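Local atomic coordinates of glycoside transferase (Listeria monocytogenes, PDB entry 6R2M), a protein that probably acts outside the cell as a glycoside hydrolase on exopolysaccharide. Residues 104-108 and 164-170; 260-266 and 287-293. One frame throughout, in Å; residues are numbered along the deposited sequence.

Contact 1: residues 104-108 and 164-170; sequences FRITE and NIQAMQQ
F104 rests on the first turn of helix 165-170. Its CD2 lies 3.5 Å from CB of N164, and its CB meets the methyl of A167 at 3.7 Å. With CG anti to the carbonyl carbon (chi1 -70°), the ring reaches along the helix to M168, whose CG reaches CZ at 3.7 Å; SD stands 5.1 Å from the ring centroid, an oblique Met-aromatic contact. Alanine suits 167, where its methyl fits between F104 CB and E108 CG; the axes of the short segments cross at 67°, 9.3 Å apart.

E108 bends at chi2, its carboxylate nearly perpendicular to the Q166 amide; Q166 NE2 donates to E108 OE1 (3.0 Å, 151°), close to the amide plane and nearly along the C-O axis. Water 1 donates to E108 OE2 and to Q170 OE1. Near the helix's first turn, 3.5 Å from A167 CA, E108 OE2 may gain a little from the N-terminus.

N164 keeps CG anti to N, which turns OD1 back to accept from A167 N at 3.0 Å, the donor above the carbonyl plane. This is an asparagine N-cap set into a crossing of two helices, consistent with the (alpha/alpha)6 barrel of family 8 glycoside hydrolases.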
# COMPACT_ATOMS: atom_id res chain seq x y z
N PHE A 104 -7.63 4.37 -1.27
CA PHE A 104 -6.76 5.37 -0.65
C PHE A 104 -5.50 5.58 -1.48
O PHE A 104 -5.07 6.72 -1.71
CB PHE A 104 -6.37 4.93 0.77
CG PHE A 104 -7.49 4.97 1.78
CD1 PHE A 104 -8.59 5.81 1.62
CD2 PHE A 104 -7.42 4.14 2.89
CE1 PHE A 104 -9.60 5.83 2.58
CE2 PHE A 104 -8.41 4.14 3.84
CZ PHE A 104 -9.51 5.00 3.68
N ARG A 105 -4.88 4.49 -1.91
CA ARG A 105 -3.65 4.60 -2.68
C ARG A 105 -3.89 5.30 -4.01
O ARG A 105 -3.13 6.18 -4.40
CB ARG A 105 -3.05 3.21 -2.92
CG ARG A 105 -1.71 3.30 -3.62
CD ARG A 105 -1.16 1.91 -3.94
NE ARG A 105 -0.98 1.12 -2.73
CZ ARG A 105 -1.77 0.13 -2.34
NH1 ARG A 105 -2.86 -0.20 -3.04
NH2 ARG A 105 -1.49 -0.54 -1.23
N ILE A 106 -4.96 4.93 -4.71
CA ILE A 106 -5.23 5.50 -6.03
C ILE A 106 -5.57 6.98 -5.91
O ILE A 106 -5.08 7.80 -6.69
CB ILE A 106 -6.35 4.70 -6.72
CG1 ILE A 106 -5.76 3.37 -7.23
CG2 ILE A 106 -6.96 5.47 -7.89
CD1 ILE A 106 -6.79 2.29 -7.57
N THR A 107 -6.44 7.34 -4.96
CA THR A 107 -6.82 8.74 -4.83
C THR A 107 -5.64 9.58 -4.38
O THR A 107 -5.47 10.70 -4.87
CB THR A 107 -8.00 8.91 -3.87
OG1 THR A 107 -7.69 8.37 -2.58
CG2 THR A 107 -9.23 8.23 -4.43
N GLU A 108 -4.79 9.04 -3.50
CA GLU A 108 -3.57 9.77 -3.13
C GLU A 108 -2.70 10.02 -4.36
O GLU A 108 -2.18 11.12 -4.54
CB GLU A 108 -2.79 9.00 -2.07
CG GLU A 108 -3.29 9.27 -0.67
CD GLU A 108 -3.09 10.73 -0.27
OE1 GLU A 108 -1.93 11.16 -0.16
OE2 GLU A 108 -4.10 11.43 -0.10
N ASN A 164 -4.86 4.32 5.64
CA ASN A 164 -3.94 5.25 5.01
C ASN A 164 -4.27 6.59 5.66
O ASN A 164 -5.27 7.21 5.29
CB ASN A 164 -4.12 5.25 3.50
CG ASN A 164 -3.13 6.14 2.78
OD1 ASN A 164 -2.80 7.25 3.22
ND2 ASN A 164 -2.67 5.67 1.63
N ILE A 165 -3.49 6.99 6.66
CA ILE A 165 -3.85 8.16 7.45
C ILE A 165 -3.86 9.42 6.59
O ILE A 165 -4.75 10.26 6.71
CB ILE A 165 -2.90 8.31 8.66
CG1 ILE A 165 -3.01 7.08 9.57
CG2 ILE A 165 -3.20 9.62 9.43
CD1 ILE A 165 -4.44 6.70 9.98
N GLN A 166 -2.87 9.57 5.72
CA GLN A 166 -2.84 10.74 4.86
C GLN A 166 -4.10 10.83 4.00
O GLN A 166 -4.71 11.90 3.90
CB GLN A 166 -1.58 10.71 3.98
CG GLN A 166 -1.56 11.81 2.92
CD GLN A 166 -0.18 12.37 2.66
OE1 GLN A 166 0.59 12.60 3.59
NE2 GLN A 166 0.14 12.58 1.39
N ALA A 167 -4.52 9.71 3.41
CA ALA A 167 -5.71 9.74 2.56
C ALA A 167 -6.95 10.06 3.38
O ALA A 167 -7.83 10.80 2.93
CB ALA A 167 -5.87 8.42 1.82
N MET A 168 -7.04 9.51 4.59
CA MET A 168 -8.22 9.74 5.41
C MET A 168 -8.32 11.19 5.86
O MET A 168 -9.42 11.73 5.97
CB MET A 168 -8.22 8.80 6.61
CG MET A 168 -8.31 7.36 6.22
SD MET A 168 -8.18 6.27 7.64
CE MET A 168 -9.60 6.80 8.59
N GLN A 169 -7.18 11.84 6.11
CA GLN A 169 -7.22 13.26 6.46
C GLN A 169 -7.60 14.11 5.26
O GLN A 169 -8.25 15.15 5.43
CB GLN A 169 -5.87 13.68 7.04
CG GLN A 169 -5.51 12.96 8.33
CD GLN A 169 -4.08 13.18 8.77
OE1 GLN A 169 -3.21 13.51 7.96
NE2 GLN A 169 -3.82 12.99 10.06
N GLN A 170 -7.24 13.69 4.05
CA GLN A 170 -7.57 14.44 2.85
C GLN A 170 -9.08 14.58 2.66
O GLN A 170 -9.55 15.58 2.10
CB GLN A 170 -6.95 13.76 1.63
CG GLN A 170 -7.37 14.38 0.32
CD GLN A 170 -6.77 15.76 0.11
OE1 GLN A 170 -5.60 15.99 0.43
NE2 GLN A 170 -7.57 16.69 -0.42
O HOH W 1 -3.66 14.27 -0.24

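Contact 2: residues 260-266 and 287-293; sequences ESTAVYA and LLEKMDT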
# COMPACT_ATOMS: atom_id res chain seq x y z
N GLU A 260 12.49 -14.20 3.89
CA GLU A 260 12.41 -12.75 4.01
C GLU A 260 11.44 -12.21 2.97
O GLU A 260 11.09 -12.89 2.00
CB GLU A 260 13.79 -12.11 3.85
CG GLU A 260 14.71 -12.36 5.04
CD GLU A 260 16.19 -12.11 4.70
OE1 GLU A 260 16.82 -13.03 4.15
OE2 GLU A 260 16.70 -10.99 4.95
N SER A 261 10.99 -10.97 3.17
CA SER A 261 10.02 -10.33 2.30
C SER A 261 10.57 -9.02 1.78
O SER A 261 11.00 -8.17 2.56
CB SER A 261 8.70 -10.06 3.02
OG SER A 261 7.97 -9.02 2.36
N THR A 262 10.56 -8.86 0.45
CA THR A 262 10.97 -7.59 -0.14
C THR A 262 10.12 -6.44 0.37
O THR A 262 10.64 -5.39 0.78
CB THR A 262 10.91 -7.69 -1.66
OG1 THR A 262 11.85 -8.67 -2.10
CG2 THR A 262 11.25 -6.36 -2.30
N ALA A 263 8.79 -6.62 0.37
CA ALA A 263 7.91 -5.54 0.81
C ALA A 263 8.17 -5.17 2.27
O ALA A 263 8.14 -3.99 2.63
CB ALA A 263 6.45 -5.92 0.60
N VAL A 264 8.46 -6.17 3.12
CA VAL A 264 8.76 -5.90 4.52
C VAL A 264 9.98 -5.00 4.65
O VAL A 264 9.99 -4.05 5.43
CB VAL A 264 8.95 -7.21 5.30
CG1 VAL A 264 9.60 -6.91 6.65
CG2 VAL A 264 7.60 -7.86 5.50
N TYR A 265 11.03 -5.26 3.86
CA TYR A 265 12.19 -4.37 3.95
C TYR A 265 11.91 -3.00 3.36
O TYR A 265 12.44 -1.99 3.86
CB TYR A 265 13.39 -5.01 3.27
CG TYR A 265 13.98 -6.13 4.10
CD1 TYR A 265 14.18 -5.97 5.47
CD2 TYR A 265 14.36 -7.34 3.51
CE1 TYR A 265 14.72 -7.00 6.24
CE2 TYR A 265 14.91 -8.38 4.28
CZ TYR A 265 15.09 -8.19 5.65
OH TYR A 265 15.64 -9.20 6.40
N ALA A 266 11.08 -2.91 2.31
CA ALA A 266 10.71 -1.59 1.80
C ALA A 266 9.96 -0.79 2.85
O ALA A 266 10.27 0.39 3.10
CB ALA A 266 9.88 -1.73 0.53
N LEU A 287 19.30 -4.32 3.08
CA LEU A 287 18.58 -5.58 3.00
C LEU A 287 17.59 -5.57 1.84
O LEU A 287 17.39 -6.60 1.18
CB LEU A 287 17.87 -5.86 4.33
CG LEU A 287 18.82 -6.35 5.44
CD1 LEU A 287 18.19 -6.24 6.83
CD2 LEU A 287 19.23 -7.80 5.18
N LEU A 288 16.97 -4.42 1.58
CA LEU A 288 16.05 -4.30 0.45
C LEU A 288 16.79 -4.45 -0.87
O LEU A 288 16.30 -5.11 -1.80
CB LEU A 288 15.32 -2.95 0.54
CG LEU A 288 14.42 -2.58 -0.62
CD1 LEU A 288 13.31 -3.61 -0.70
CD2 LEU A 288 13.85 -1.15 -0.48
N GLU A 289 17.98 -3.85 -0.98
CA GLU A 289 18.78 -4.00 -2.19
C GLU A 289 19.22 -5.44 -2.40
O GLU A 289 19.32 -5.90 -3.55
CB GLU A 289 19.98 -3.05 -2.12
CG GLU A 289 19.54 -1.58 -2.23
CD GLU A 289 20.59 -0.58 -1.77
OE1 GLU A 289 21.46 -0.95 -0.95
OE2 GLU A 289 20.52 0.58 -2.23
N LYS A 290 19.43 -6.18 -1.31
CA LYS A 290 19.87 -7.57 -1.42
C LYS A 290 18.77 -8.46 -2.00
O LYS A 290 19.06 -9.40 -2.75
CB LYS A 290 20.30 -8.06 -0.03
CG LYS A 290 20.50 -9.56 0.07
CD LYS A 290 20.72 -10.06 1.50
CE LYS A 290 19.49 -9.87 2.35
NZ LYS A 290 19.38 -10.71 3.59
N MET A 291 17.51 -8.19 -1.67
CA MET A 291 16.43 -9.01 -2.19
C MET A 291 16.39 -8.97 -3.71
O MET A 291 16.61 -7.92 -4.33
CB MET A 291 15.09 -8.52 -1.63
CG MET A 291 15.07 -8.48 -0.10
SD MET A 291 15.18 -10.09 0.71
CE MET A 291 16.89 -10.41 0.80
N ASP A 292 16.10 -10.11 -4.31
CA ASP A 292 16.09 -10.27 -5.76
C ASP A 292 14.65 -10.16 -6.26
O ASP A 292 13.82 -11.03 -5.97
CB ASP A 292 16.72 -11.61 -6.15
CG ASP A 292 16.79 -11.81 -7.65
OD1 ASP A 292 16.49 -10.86 -8.41
OD2 ASP A 292 17.16 -12.93 -8.08
N THR A 293 14.36 -9.08 -6.98
CA THR A 293 13.03 -8.89 -7.56
C THR A 293 13.03 -9.09 -9.07
O THR A 293 12.11 -8.62 -9.74
CB THR A 293 12.48 -7.49 -7.22
OG1 THR A 293 13.40 -6.48 -7.67
CG2 THR A 293 12.24 -7.34 -5.72
O HOH W 2 11.57 -10.46 -4.05
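L287 sits squarely over the ring of Y265: its CB lies 3.6 Å from the ring centroid and only 1° off the normal, a CH-pi contact, while CD1 reaches on to CE1 of the tyrosine, also at 3.6 Å. M291 comes to the same ring from its edge. Its first torsion and the bend at chi2 (-66°) bring SD into the plane of the ring, 5.1 Å from the centroid, a Met-aromatic contact of the edge type. At the root of the tyrosine, beside its CB, L288 turns CG anti to its backbone N (chi1 174°) and sends its two methyls toward the other helix, CD1 meeting the carbonyl O of T262 at 3.5 Å and both reaching A266. Branched leucine can touch two successive turns in this way, and small A266 lets it approach.

The start of helix 262-274 is thus packed on the end of helix 278-290, as expected of an antiparallel alpha-alpha hairpin with a short connection. S261 is the N-cap, its OG accepting from V264 N. At the other helix's end, K307 donates to the carbonyl oxygens of E289 and M291.

T262 faces both ways: its CG2 meets CG2 of T293 at 3.7 Å, whereas OG1 passes close to CB of M291 and shares water 2 with the carbonyl O of D292. Farther out, E260 OE2 is gripped twice. The anti lone pair takes a short bond from Y265 OH (2.5 Å), and the syn lone pair takes K290 NZ in a salt bridge at 3.0 Å. Lysine suits this place because a bend at chi3 brings its amine in from the exposed helix surface. V244 N donates to Y265 OH, which probably polarises the hydroxyl toward E260.

Overall arrangement
Contacts 1 and 2 lie on opposite sides of the chain's centre, about 25 Å apart between centres and about 10 Å between nearest atoms, and share no helix. Contact 1, nearer the middle, joins helices far apart in sequence; contact 2 lies farther out and ties together two successive helices. Both are partly buried, and each sets an aromatic ring against a methionine beside an N-capped helix start. Their polar edges differ: contact 1 ends in a neutral amide donating to a carboxylate, with a water link, whereas contact 2 ends in a salt bridge reinforced by a tyrosine hydroxyl. Helix 209-223 borders both, touching I165 from contact 1 and S261, A263 and V264 from contact 2.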